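Local coordinates for mitochondrial enolase superfamily member 1 (Homo sapiens, PDB 4A35), which catalyses the magnesium-dependent dehydration of L-fuconate to 2-keto-3-deoxy-L-fuconate, a step in the breakdown of L-fucose, at residues A[17-22]-A[389-394]; A[157-162]-A[317-322]; A[40-45]-A[124-129]. All coordinates share one frame; numbering follows the deposited sequence. Where two conformers were deposited one is given.

Contact 1 of 3, residues A[17-22]-A[389-394]; sequences FPTSLG and VDHLHE. With EDO (1,2-ethanediol), chain E.
F17 and L392 carry the apolar part of this contact. The two side chains run alongside one another, pointing opposite ways. L392 sets one methyl by each ortho carbon of the ring: CD1 of L392 lies 3.9 Å from CD2 of F17, and CD2 of L392 lies 4.0 Å from CD1 of F17. The ring reaches them because CG of F17 stands anti to the carbonyl carbon (chi1 -59°). Replacing F17 by an alanine would probably leave both leucine methyls without their aromatic partner and open a gap beside them. T19 adds a van der Waals touch. Its methyl CG2 meets the imidazole of H391 at the edge, in the ring plane, 3.8 Å from CD2 of H391. H391 has two conformers, and its touches hold for the one described.

The polar bonds stay within each segment or lead outward. OG1 of T19 is held by the backbone of P33 and Y35. H393 folds back on its own loop, and its NE2 donates to O of V389 at 2.8 Å. An ethanediol, probably from the crystallisation liquor, donates from O1 to O of S20.

The ring of H391 also meets Y35, which probably binds the substrate, as in related enzymes. The two loops follow strands 7-16 and 386-388 and join the N-terminal part of the chain to the C-terminal domain. F17 stacks on H395, and P18 packs on helix 433-438.

Contact 2 of 3, residues A[157-162]-A[317-322]; sequences TDVLTE and LLQAKA
V159 and Q319 are the closest pair of backbone positions here, with CA atoms 8.3 Å apart. Segment 157-162 is an irregular loop leading into helix 162-171, with T161 at the N-cap. Segment 317-322 holds the last turn of helix 311-319 and the residues that follow it, in the enolase C-terminal domain of TIM-barrel type. That helix closes in a Schellman motif. K321 has positive phi (54°), N of A322 bonds back to O of L317 at 2.9 Å, and N of K321 bonds to O of L318. The loop therefore meets the last turn of a barrel helix.

The contact is small and lies at the surface. Q319 reaches across with its chain extended beyond CG (chi2 174°), which brings its amide to the loop. CG1 of V159 rests against the end of the glutamine, 3.9 Å from CG and 3.8 Å from CD of Q319. V159 also touches M345 of helix 335-348.

D158 crosses Q319 at about a right angle, with carboxylate and amide planes 77° apart. OD2 of D158 forms a salt bridge with K315, one turn before Q319 on helix 311-319. The second subunit borders the contact, where V258 of that chain packs on D158 and L286 of that chain on Q319. The amide nitrogen NE2 of Q319 sits 3.4 Å from CG1 of V159 and 3.6 Å from OD2 of D158.

Contact 3 of 3, residues A[40-45]-A[124-129]; sequences VVIETD and WDLWAK
L126 faces strand residues I42 and T44 and makes all the direct contacts between these segments. They are apolar, and all three residues are buried. One branch of the leucine does most of the touching. Its CD2 sits between two methyls of the strand, 3.7 Å from CD1 of I42 and 3.7 Å from CG2 of T44. CD1 of L126 gives a looser touch to the same threonine methyl, at 4.2 Å. CG of L126 is anti to the backbone N (chi1 178°), and this places CD2 against I42 and T44. I42 extends its long branch to the leucine: CG1 of I42 is 4.0 Å from CD2 of L126, and CD1 comes closer still. I42 and T44 are two apart on the strand, and both come at the leucine at a slant.

The polar groups serve other partners. OG1 of T44 bonds to N of A46, just past the strand, while its methyl is turned to the helix. On the helix, NZ of K129 forms a salt bridge with OD2 of D125 one turn earlier, at 2.8 Å. The lysine meets this oxygen on the syn side, 20° out of the carboxylate plane. OD2 of D125 also takes the backbone N of C53, so two donors grip it, and NZ of K129 has a second carboxylate in E418.

This is helix-on-sheet packing in the N-terminal domain of the mandelate racemase family. Strand 36-44 is the middle strand of the antiparallel sheet, between 7-16 and 52-58. Helix 110-131 packs against it: V40 touches A118 and A122, and I42 touches V123, while W124 and W127 pack on helix 135-141.

Contact 3 is the buried one, contact 1 is partly buried and contact 2 lies at the surface. Contact 3 stays within the N-terminal domain and is apolar. Contact 1 joins the loop between two strands of that domain's sheet to a loop of the C-terminal domain, mixing aliphatic and aromatic groups beside the probable substrate pocket. Contact 2 sets polar groups next to a valine at the subunit boundary. The three share no strand or helix, although strand 7-16, which leads into contact 1, pairs with the strand of contact 3. Contacts 1 and 2 lie on opposite sides of the chain's centre, with their own centres about 36 Å apart.

Contact 1 of 3, residues A[17-22]-A[389-394]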
loop_
_atom_site.group_PDB
_atom_site.type_symbol
_atom_site.label_atom_id
_atom_site.label_comp_id
_atom_site.label_asym_id
_atom_site.label_seq_id
_atom_site.Cartn_x
_atom_site.Cartn_y
_atom_site.Cartn_z
ATOM N N PHE A 17 15.017 4.807 18.081
ATOM C CA PHE A 17 15.615 4.114 19.206
ATOM C C PHE A 17 16.483 2.980 18.647
ATOM O O PHE A 17 16.024 2.175 17.824
ATOM C CB PHE A 17 14.549 3.644 20.235
ATOM C CG PHE A 17 13.739 4.809 20.784
ATOM C CD1 PHE A 17 14.175 5.518 21.904
ATOM C CD2 PHE A 17 12.568 5.232 20.143
ATOM C CE1 PHE A 17 13.466 6.637 22.376
ATOM C CE2 PHE A 17 11.853 6.353 20.614
ATOM C CZ PHE A 17 12.310 7.049 21.723
ATOM N N PRO A 18 17.711 2.828 19.196
ATOM C CA PRO A 18 18.638 1.791 18.666
ATOM C C PRO A 18 18.364 0.384 19.231
ATOM O O PRO A 18 19.239 -0.278 19.778
ATOM C CB PRO A 18 20.012 2.322 19.064
ATOM C CG PRO A 18 19.730 3.117 20.383
ATOM C CD PRO A 18 18.383 3.758 20.143
ATOM N N THR A 19 17.147 -0.093 19.086
ATOM C CA THR A 19 16.764 -1.374 19.696
ATOM C C THR A 19 17.500 -2.578 19.042
ATOM O O THR A 19 17.684 -3.593 19.728
ATOM C CB THR A 19 15.252 -1.539 19.736
ATOM O OG1 THR A 19 14.759 -1.306 18.463
ATOM C CG2 THR A 19 14.563 -0.548 20.699
ATOM N N SER A 20 18.030 -2.423 17.796
ATOM C CA SER A 20 18.787 -3.489 17.106
ATOM C C SER A 20 20.098 -3.796 17.878
ATOM O O SER A 20 20.620 -4.925 17.826
ATOM C CB SER A 20 19.106 -3.094 15.664
ATOM O OG SER A 20 19.993 -1.997 15.589
ATOM N N LEU A 21 20.587 -2.803 18.643
ATOM C CA LEU A 21 21.826 -2.994 19.445
ATOM C C LEU A 21 21.529 -3.622 20.850
ATOM O O LEU A 21 22.449 -4.052 21.558
ATOM C CB LEU A 21 22.570 -1.654 19.576
ATOM C CG LEU A 21 23.095 -1.049 18.262
ATOM C CD1 LEU A 21 23.767 0.331 18.495
ATOM C CD2 LEU A 21 24.088 -1.987 17.559
ATOM N N GLY A 22 20.257 -3.660 21.233
ATOM C CA GLY A 22 19.810 -4.198 22.515
ATOM C C GLY A 22 19.651 -5.697 22.487
ATOM O O GLY A 22 19.718 -6.337 23.537
ATOM N N VAL A 389 4.299 -5.324 25.023
ATOM C CA VAL A 389 5.760 -5.490 24.936
ATOM C C VAL A 389 6.367 -4.495 25.937
ATOM O O VAL A 389 5.840 -3.394 26.110
ATOM C CB VAL A 389 6.360 -5.378 23.494
ATOM C CG1 VAL A 389 7.780 -5.958 23.441
ATOM C CG2 VAL A 389 5.475 -6.107 22.468
ATOM N N ASP A 390 7.421 -4.912 26.634
ATOM C CA ASP A 390 8.057 -4.128 27.721
ATOM C C ASP A 390 9.065 -3.020 27.283
ATOM O O ASP A 390 9.783 -2.497 28.142
ATOM C CB ASP A 390 8.799 -5.081 28.699
ATOM C CG ASP A 390 9.909 -5.938 28.066
ATOM O OD1 ASP A 390 9.837 -6.206 26.836
ATOM O OD2 ASP A 390 10.809 -6.403 28.816
ATOM N N HIS A 391 9.046 -2.652 25.995
ATOM C CA HIS A 391 9.929 -1.657 25.371
ATOM C C HIS A 391 9.498 -0.166 25.533
ATOM O O HIS A 391 8.340 0.149 25.245
ATOM C CB HIS A 391 9.988 -1.938 23.836
ATOM C CG HIS A 391 10.999 -2.948 23.362
ATOM N ND1 HIS A 391 10.873 -4.308 23.654
ATOM C CD2 HIS A 391 12.045 -2.779 22.519
ATOM C CE1 HIS A 391 11.867 -4.902 23.020
ATOM N NE2 HIS A 391 12.598 -4.020 22.317
ATOM N N LEU A 392 10.464 0.762 25.900
ATOM C CA LEU A 392 10.384 2.216 25.663
ATOM C C LEU A 392 9.254 3.047 26.269
ATOM O O LEU A 392 9.102 4.239 25.916
ATOM C CB LEU A 392 10.332 2.417 24.113
ATOM C CG LEU A 392 11.465 1.725 23.275
ATOM C CD1 LEU A 392 11.209 1.887 21.742
ATOM C CD2 LEU A 392 12.870 2.218 23.702
ATOM N N HIS A 393 8.505 2.486 27.188
ATOM C CA HIS A 393 7.440 3.224 27.876
ATOM C C HIS A 393 7.974 4.425 28.682
ATOM O O HIS A 393 7.241 5.401 28.826
ATOM C CB HIS A 393 6.644 2.300 28.813
ATOM C CG HIS A 393 6.098 1.104 28.099
ATOM N ND1 HIS A 393 5.053 1.218 27.195
ATOM C CD2 HIS A 393 6.568 -0.168 28.068
ATOM C CE1 HIS A 393 4.880 0.004 26.688
ATOM N NE2 HIS A 393 5.763 -0.867 27.197
ATOM N N GLU A 394 9.252 4.383 29.134
ATOM C CA GLU A 394 9.895 5.469 29.901
ATOM C C GLU A 394 10.019 6.776 29.053
ATOM O O GLU A 394 10.260 7.844 29.621
ATOM C CB GLU A 394 11.289 5.036 30.445
ATOM C CG GLU A 394 12.371 4.727 29.400
ATOM C CD GLU A 394 12.356 3.341 28.770
ATOM O OE1 GLU A 394 11.349 2.616 28.927
ATOM O OE2 GLU A 394 13.374 2.957 28.151
HETATM C C1 EDO E . 19.077 -7.809 16.889
HETATM O O1 EDO E . 19.405 -6.645 16.133
HETATM C C2 EDO E . 17.784 -7.538 17.661
HETATM O O2 EDO E . 17.995 -6.417 18.508
#

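Contact 2 of 3, residues A[157-162]-A[317-322]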
loop_
_atom_site.group_PDB
_atom_site.type_symbol
_atom_site.label_atom_id
_atom_site.label_comp_id
_atom_site.label_asym_id
_atom_site.label_seq_id
_atom_site.Cartn_x
_atom_site.Cartn_y
_atom_site.Cartn_z
ATOM N N THR A 157 -19.756 0.228 2.842
ATOM C CA THR A 157 -21.229 0.235 3.019
ATOM C C THR A 157 -21.906 -1.082 2.564
ATOM O O THR A 157 -23.023 -1.337 2.970
ATOM C CB THR A 157 -21.874 1.410 2.228
ATOM O OG1 THR A 157 -21.594 1.223 0.831
ATOM C CG2 THR A 157 -21.376 2.763 2.700
ATOM N N ASP A 158 -21.220 -1.922 1.761
ATOM C CA ASP A 158 -21.735 -3.225 1.323
ATOM C C ASP A 158 -21.745 -4.257 2.485
ATOM O O ASP A 158 -22.406 -5.279 2.358
ATOM C CB ASP A 158 -20.960 -3.760 0.113
ATOM C CG ASP A 158 -19.434 -3.775 0.274
ATOM O OD1 ASP A 158 -18.861 -2.747 0.771
ATOM O OD2 ASP A 158 -18.809 -4.804 -0.088
ATOM N N VAL A 159 -20.992 -3.997 3.594
ATOM C CA VAL A 159 -21.003 -4.890 4.791
ATOM C C VAL A 159 -21.441 -4.114 6.054
ATOM O O VAL A 159 -21.917 -4.718 6.997
ATOM C CB VAL A 159 -19.661 -5.637 5.048
ATOM C CG1 VAL A 159 -19.235 -6.457 3.844
ATOM C CG2 VAL A 159 -18.524 -4.698 5.522
ATOM N N LEU A 160 -21.260 -2.796 6.066
ATOM C CA LEU A 160 -21.539 -1.952 7.252
ATOM C C LEU A 160 -21.947 -0.561 6.802
ATOM O O LEU A 160 -21.096 0.275 6.436
ATOM C CB LEU A 160 -20.284 -1.889 8.172
ATOM C CG LEU A 160 -20.430 -1.087 9.492
ATOM C CD1 LEU A 160 -21.008 -1.983 10.650
ATOM C CD2 LEU A 160 -19.061 -0.469 9.899
ATOM N N THR A 161 -23.271 -0.327 6.802
ATOM C CA THR A 161 -23.806 1.003 6.509
ATOM C C THR A 161 -23.697 1.863 7.777
ATOM O O THR A 161 -23.394 1.346 8.871
ATOM C CB THR A 161 -25.287 0.903 6.062
ATOM O OG1 THR A 161 -26.083 0.417 7.169
ATOM C CG2 THR A 161 -25.492 0.001 4.815
ATOM N N GLU A 162 -23.943 3.170 7.627
ATOM C CA GLU A 162 -23.990 4.094 8.769
ATOM C C GLU A 162 -25.060 3.614 9.760
ATOM O O GLU A 162 -24.838 3.627 10.961
ATOM C CB GLU A 162 -24.303 5.516 8.292
ATOM C CG GLU A 162 -23.158 6.177 7.557
ATOM C CD GLU A 162 -23.414 7.585 7.059
ATOM O OE1 GLU A 162 -24.018 8.376 7.816
ATOM O OE2 GLU A 162 -23.006 7.902 5.916
ATOM N N LEU A 317 -11.085 -9.714 4.538
ATOM C CA LEU A 317 -10.681 -10.783 5.487
ATOM C C LEU A 317 -11.906 -11.332 6.250
ATOM O O LEU A 317 -12.035 -12.542 6.446
ATOM C CB LEU A 317 -9.645 -10.246 6.519
ATOM C CG LEU A 317 -8.240 -9.963 5.920
ATOM C CD1 LEU A 317 -7.393 -9.127 6.933
ATOM C CD2 LEU A 317 -7.513 -11.316 5.519
ATOM N N LEU A 318 -12.826 -10.432 6.624
ATOM C CA LEU A 318 -14.066 -10.801 7.332
ATOM C C LEU A 318 -15.021 -11.501 6.322
ATOM O O LEU A 318 -15.608 -12.519 6.649
ATOM C CB LEU A 318 -14.704 -9.559 7.958
ATOM C CG LEU A 318 -13.900 -8.980 9.176
ATOM C CD1 LEU A 318 -14.383 -7.595 9.535
ATOM C CD2 LEU A 318 -13.981 -9.941 10.379
ATOM N N GLN A 319 -15.180 -10.929 5.119
ATOM C CA GLN A 319 -16.057 -11.503 4.061
ATOM C C GLN A 319 -15.673 -12.953 3.698
ATOM O O GLN A 319 -16.557 -13.808 3.597
ATOM C CB GLN A 319 -16.041 -10.657 2.809
ATOM C CG GLN A 319 -16.858 -9.395 2.973
ATOM C CD GLN A 319 -16.720 -8.493 1.771
ATOM O OE1 GLN A 319 -15.622 -8.251 1.275
ATOM N NE2 GLN A 319 -17.854 -8.048 1.233
ATOM N N ALA A 320 -14.348 -13.207 3.544
ATOM C CA ALA A 320 -13.821 -14.497 3.174
ATOM C C ALA A 320 -13.681 -15.443 4.372
ATOM O O ALA A 320 -13.193 -16.561 4.164
ATOM C CB ALA A 320 -12.481 -14.348 2.457
ATOM N N LYS A 321 -14.004 -14.987 5.623
ATOM C CA LYS A 321 -13.832 -15.787 6.856
ATOM C C LYS A 321 -12.367 -16.286 6.943
ATOM O O LYS A 321 -12.084 -17.454 7.210
ATOM C CB LYS A 321 -14.859 -16.953 6.936
ATOM C CG LYS A 321 -16.282 -16.487 6.816
ATOM C CD LYS A 321 -17.223 -17.640 7.131
ATOM C CE LYS A 321 -18.617 -17.115 7.248
ATOM N NZ LYS A 321 -19.567 -18.217 7.534
ATOM N N ALA A 322 -11.441 -15.381 6.669
ATOM C CA ALA A 322 -10.024 -15.671 6.530
ATOM C C ALA A 322 -9.297 -15.660 7.865
ATOM O O ALA A 322 -8.122 -15.999 7.895
ATOM C CB ALA A 322 -9.383 -14.632 5.587
#

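Contact 3 of 3, residues A[40-45]-A[124-129]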
loop_
_atom_site.group_PDB
_atom_site.type_symbol
_atom_site.label_atom_id
_atom_site.label_comp_id
_atom_site.label_asym_id
_atom_site.label_seq_id
_atom_site.Cartn_x
_atom_site.Cartn_y
_atom_site.Cartn_z
ATOM N N VAL A 40 4.690 13.881 15.774
ATOM C CA VAL A 40 3.993 15.086 15.370
ATOM C C VAL A 40 3.498 15.868 16.580
ATOM O O VAL A 40 2.858 15.286 17.465
ATOM C CB VAL A 40 2.796 14.707 14.440
ATOM C CG1 VAL A 40 1.995 15.961 14.037
ATOM C CG2 VAL A 40 3.273 13.929 13.205
ATOM N N VAL A 41 3.676 17.195 16.550
ATOM C CA VAL A 41 3.113 18.077 17.569
ATOM C C VAL A 41 2.361 19.218 16.869
ATOM O O VAL A 41 2.904 19.922 16.007
ATOM C CB VAL A 41 4.139 18.589 18.607
ATOM C CG1 VAL A 41 3.484 19.512 19.657
ATOM C CG2 VAL A 41 4.866 17.429 19.279
ATOM N N ILE A 42 1.098 19.392 17.243
ATOM C CA ILE A 42 0.309 20.504 16.694
ATOM C C ILE A 42 -0.068 21.417 17.848
ATOM O O ILE A 42 -0.373 20.946 18.964
ATOM C CB ILE A 42 -0.940 20.083 15.855
ATOM C CG1 ILE A 42 -1.985 19.343 16.730
ATOM C CG2 ILE A 42 -0.514 19.291 14.593
ATOM C CD1 ILE A 42 -3.349 18.879 15.936
ATOM N N GLU A 43 -0.104 22.717 17.544
ATOM C CA GLU A 43 -0.461 23.728 18.517
ATOM C C GLU A 43 -1.644 24.535 17.990
ATOM O O GLU A 43 -1.883 24.585 16.771
ATOM C CB GLU A 43 0.749 24.654 18.799
ATOM C CG GLU A 43 1.906 23.969 19.508
ATOM C CD GLU A 43 3.144 24.814 19.734
ATOM O OE1 GLU A 43 2.999 26.035 19.964
ATOM O OE2 GLU A 43 4.264 24.261 19.644
ATOM N N THR A 44 -2.376 25.165 18.905
ATOM C CA THR A 44 -3.486 26.031 18.524
ATOM C C THR A 44 -3.148 27.447 18.952
ATOM O O THR A 44 -2.205 27.651 19.721
ATOM C CB THR A 44 -4.816 25.596 19.162
ATOM O OG1 THR A 44 -4.787 25.944 20.547
ATOM C CG2 THR A 44 -5.155 24.111 18.939
ATOM N N ASP A 45 -3.991 28.398 18.582
ATOM C CA ASP A 45 -3.809 29.770 19.034
ATOM C C ASP A 45 -4.645 30.031 20.331
ATOM O O ASP A 45 -4.880 31.188 20.680
ATOM C CB ASP A 45 -4.222 30.729 17.908
ATOM C CG ASP A 45 -5.684 30.657 17.487
ATOM O OD1 ASP A 45 -6.433 29.776 18.023
ATOM O OD2 ASP A 45 -6.082 31.450 16.608
ATOM N N TRP A 124 -6.694 13.747 17.450
ATOM C CA TRP A 124 -7.463 13.011 18.505
ATOM C C TRP A 124 -6.875 13.336 19.886
ATOM O O TRP A 124 -7.627 13.587 20.825
ATOM C CB TRP A 124 -7.437 11.507 18.237
ATOM C CG TRP A 124 -8.453 11.118 17.202
ATOM C CD1 TRP A 124 -8.245 10.950 15.856
ATOM C CD2 TRP A 124 -9.855 10.948 17.419
ATOM N NE1 TRP A 124 -9.444 10.720 15.220
ATOM C CE2 TRP A 124 -10.435 10.610 16.171
ATOM C CE3 TRP A 124 -10.670 10.956 18.576
ATOM C CZ2 TRP A 124 -11.802 10.347 16.029
ATOM C CZ3 TRP A 124 -12.020 10.619 18.447
ATOM C CH2 TRP A 124 -12.571 10.321 17.186
ATOM N N ASP A 125 -5.534 13.416 19.992
ATOM C CA ASP A 125 -4.886 13.757 21.282
ATOM C C ASP A 125 -5.305 15.149 21.734
ATOM O O ASP A 125 -5.794 15.321 22.866
ATOM C CB ASP A 125 -3.357 13.660 21.169
ATOM C CG ASP A 125 -2.640 13.960 22.493
ATOM O OD1 ASP A 125 -2.948 13.267 23.522
ATOM O OD2 ASP A 125 -1.741 14.834 22.490
ATOM N N LEU A 126 -5.239 16.107 20.807
ATOM C CA LEU A 126 -5.617 17.483 21.081
ATOM C C LEU A 126 -7.089 17.603 21.505
ATOM O O LEU A 126 -7.399 18.254 22.523
ATOM C CB LEU A 126 -5.343 18.319 19.823
ATOM C CG LEU A 126 -5.730 19.805 19.884
ATOM C CD1 LEU A 126 -5.052 20.541 21.084
ATOM C CD2 LEU A 126 -5.386 20.490 18.542
ATOM N N TRP A 127 -7.985 16.987 20.746
ATOM C CA TRP A 127 -9.418 17.021 21.019
ATOM C C TRP A 127 -9.701 16.430 22.419
ATOM O O TRP A 127 -10.362 17.078 23.248
ATOM C CB TRP A 127 -10.169 16.229 19.900
ATOM C CG TRP A 127 -11.664 16.230 20.026
ATOM C CD1 TRP A 127 -12.427 17.075 20.783
ATOM C CD2 TRP A 127 -12.581 15.343 19.369
ATOM N NE1 TRP A 127 -13.756 16.762 20.650
ATOM C CE2 TRP A 127 -13.885 15.751 19.732
ATOM C CE3 TRP A 127 -12.436 14.338 18.397
ATOM C CZ2 TRP A 127 -15.035 15.090 19.268
ATOM C CZ3 TRP A 127 -13.577 13.713 17.910
ATOM C CH2 TRP A 127 -14.856 14.104 18.327
ATOM N N ALA A 128 -9.161 15.229 22.700
ATOM C CA ALA A 128 -9.389 14.549 23.999
ATOM C C ALA A 128 -8.836 15.406 25.148
ATOM O O ALA A 128 -9.524 15.615 26.140
ATOM C CB ALA A 128 -8.753 13.167 23.997
ATOM N N LYS A 129 -7.671 16.014 24.956
ATOM C CA LYS A 129 -7.111 16.912 25.985
ATOM C C LYS A 129 -7.985 18.156 26.204
ATOM O O LYS A 129 -8.185 18.541 27.367
ATOM C CB LYS A 129 -5.678 17.358 25.627
ATOM C CG LYS A 129 -4.600 16.271 25.772
ATOM C CD LYS A 129 -3.261 16.796 25.214
ATOM C CE LYS A 129 -2.125 15.871 25.633
ATOM N NZ LYS A 129 -0.884 16.129 24.831
#